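Local coordinates for protein ATP-dependent RNA helicase HrpB (Escherichia coli, PDB 6EUD) that hydrolyses ATP to ADP and phosphate as a bacterial DExH-box NTPase of the RNA helicase class and probably binds single-stranded RNA, at residues A689-G692 / M698-R701. Sequence-based numbering, arbitrary orientation.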
ATOM      1  N   ALA A 689      -6.925 -22.142  31.488  1.00 45.67           N
ATOM      2  CA  ALA A 689      -6.354 -20.936  30.893  1.00 45.10           C
ATOM      3  C   ALA A 689      -7.133 -20.515  29.651  1.00 43.29           C
ATOM      4  O   ALA A 689      -7.495 -19.350  29.516  1.00 45.83           O
ATOM      5  CB  ALA A 689      -4.882 -21.147  30.553  1.00 40.41           C
ATOM      6  N   LEU A 690      -7.389 -21.458  28.749  1.00 39.93           N
ATOM      7  CA  LEU A 690      -8.260 -21.199  27.601  1.00 39.56           C
ATOM      8  C   LEU A 690      -9.657 -20.725  28.019  1.00 40.79           C
ATOM      9  O   LEU A 690     -10.192 -19.763  27.472  1.00 40.89           O
ATOM     10  CB  LEU A 690      -8.380 -22.449  26.741  1.00 39.72           C
ATOM     11  CG  LEU A 690      -7.146 -22.765  25.900  1.00 38.00           C
ATOM     12  CD1 LEU A 690      -7.382 -24.029  25.131  1.00 40.89           C
ATOM     13  CD2 LEU A 690      -6.859 -21.609  24.957  1.00 37.22           C
ATOM     14  N   ARG A 691     -10.239 -21.394  29.009  1.00 41.75           N
ATOM     15  CA  ARG A 691     -11.573 -21.037  29.483  1.00 40.10           C
ATOM     16  C   ARG A 691     -11.549 -19.640  30.109  1.00 41.86           C
ATOM     17  O   ARG A 691     -12.562 -18.928  30.125  1.00 39.97           O
ATOM     18  CB  ARG A 691     -12.071 -22.088  30.479  1.00 40.67           C
ATOM     19  CG  ARG A 691     -13.542 -22.058  30.736  1.00 42.61           C
ATOM     20  CD  ARG A 691     -13.960 -23.256  31.553  1.00 45.66           C
ATOM     21  NE  ARG A 691     -15.415 -23.371  31.596  1.00 51.48           N
ATOM     22  CZ  ARG A 691     -16.173 -22.799  32.523  1.00 51.44           C
ATOM     23  NH1 ARG A 691     -15.602 -22.086  33.485  1.00 56.20           N
ATOM     24  NH2 ARG A 691     -17.490 -22.945  32.494  1.00 46.10           N
ATOM     25  N   GLY A 692     -10.376 -19.244  30.604  1.00 43.41           N
ATOM     26  CA  GLY A 692     -10.179 -17.930  31.184  1.00 37.78           C
ATOM     27  C   GLY A 692     -10.377 -16.826  30.164  1.00 39.02           C
ATOM     28  O   GLY A 692     -10.707 -15.698  30.534  1.00 40.49           O
ATOM     29  N   MET A 698     -20.153 -16.008  28.636  1.00 40.05           N
ATOM     30  CA  MET A 698     -19.736 -16.796  27.493  1.00 38.05           C
ATOM     31  C   MET A 698     -19.348 -18.223  27.896  1.00 37.03           C
ATOM     32  O   MET A 698     -19.511 -19.163  27.113  1.00 38.31           O
ATOM     33  CB  MET A 698     -18.568 -16.093  26.801  1.00 40.94           C
ATOM     34  CG  MET A 698     -18.945 -14.723  26.261  1.00 43.19           C
ATOM     35  SD  MET A 698     -20.028 -14.892  24.828  1.00 50.95           S
ATOM     36  CE  MET A 698     -18.842 -15.616  23.701  1.00 41.22           C
ATOM     37  N   GLN A 699     -18.831 -18.379  29.112  1.00 34.86           N
ATOM     38  CA  GLN A 699     -18.519 -19.705  29.623  1.00 38.40           C
ATOM     39  C   GLN A 699     -19.814 -20.509  29.749  1.00 39.89           C
ATOM     40  O   GLN A 699     -19.863 -21.682  29.364  1.00 39.85           O
ATOM     41  CB  GLN A 699     -17.796 -19.620  30.969  1.00 38.41           C
ATOM     42  CG  GLN A 699     -16.374 -19.074  30.877  1.00 45.46           C
ATOM     43  CD  GLN A 699     -15.726 -18.878  32.238  1.00 49.31           C
ATOM     44  OE1 GLN A 699     -16.352 -19.105  33.279  1.00 52.80           O
ATOM     45  NE2 GLN A 699     -14.471 -18.444  32.238  1.00 46.45           N
ATOM     46  N   GLN A 700     -20.853 -19.868  30.287  1.00 39.69           N
ATOM     47  CA  GLN A 700     -22.166 -20.495  30.432  1.00 45.02           C
ATOM     48  C   GLN A 700     -22.754 -20.805  29.066  1.00 39.65           C
ATOM     49  O   GLN A 700     -23.292 -21.889  28.855  1.00 36.90           O
ATOM     50  CB  GLN A 700     -23.137 -19.598  31.208  1.00 47.60           C
ATOM     51  CG  GLN A 700     -22.690 -19.266  32.601  1.00 52.66           C
ATOM     52  CD  GLN A 700     -22.457 -20.496  33.443  1.00 59.45           C
ATOM     53  OE1 GLN A 700     -21.384 -20.668  34.017  1.00 63.82           O
ATOM     54  NE2 GLN A 700     -23.470 -21.358  33.537  1.00 60.37           N
ATOM     55  N   ARG A 701     -22.645 -19.842  28.150  1.00 38.08           N
ATOM     56  CA  ARG A 701     -23.098 -20.021  26.767  1.00 38.69           C
ATOM     57  C   ARG A 701     -22.389 -21.211  26.089  1.00 42.15           C
ATOM     58  O   ARG A 701     -23.040 -22.078  25.505  1.00 44.65           O
ATOM     59  CB  ARG A 701     -22.878 -18.738  25.967  1.00 37.02           C
ATOM     60  CG  ARG A 701     -23.691 -18.648  24.686  1.00 44.42           C
ATOM     61  CD  ARG A 701     -23.530 -17.291  24.019  1.00 51.86           C
ATOM     62  NE  ARG A 701     -23.775 -16.170  24.933  1.00 58.22           N
ATOM     63  CZ  ARG A 701     -24.986 -15.701  25.238  1.00 64.87           C
ATOM     64  NH1 ARG A 701     -26.072 -16.261  24.720  1.00 63.78           N
ATOM     65  NH2 ARG A 701     -25.113 -14.675  26.071  1.00 68.03           N
TER
HETATM   66  O   HOH W   1     -18.629 -20.413  33.983  1.00 53.60           O
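One face of the Arg691 guanidinium lies against the side chain of Gln699, whose CB sits 3.6 Å above the plane, displaced toward the rim. The amide of Gln699 is turned 38° from that plane, and the two side chains cross at about a right angle. Although Arg691 NH1 is 3.1 Å from Gln699 OE1, the angle is too poor for a hydrogen bond. A water links the groups instead, accepting from Arg691 NH2 (3.2 Å) and donating to Gln699 OE1 (2.7 Å) and Gln700 OE1 (2.8 Å). The direct bond runs from Gln699 NE2 to the backbone Arg691 O (2.9 Å, N-H...O angle 145°), the donor standing well above the carbonyl plane. With CG anti to the backbone N (chi1 -163°) and the chain extended to NE, Arg691 reaches helix 696-705, where a salt bridge from NH2 to Asp703, its strongest polar partner, helps hold the guanidinium beside Gln699. An alanine in place of Gln699 would probably leave Arg691 O without this donor and the water without one of its two acceptors. Two consecutive short helices, 686-692 and 696-705, are thus tied across a brief loop by a side-chain-to-backbone bond, a surface contact in HrpB's C-terminal region, away from the ATP site and DEFH box.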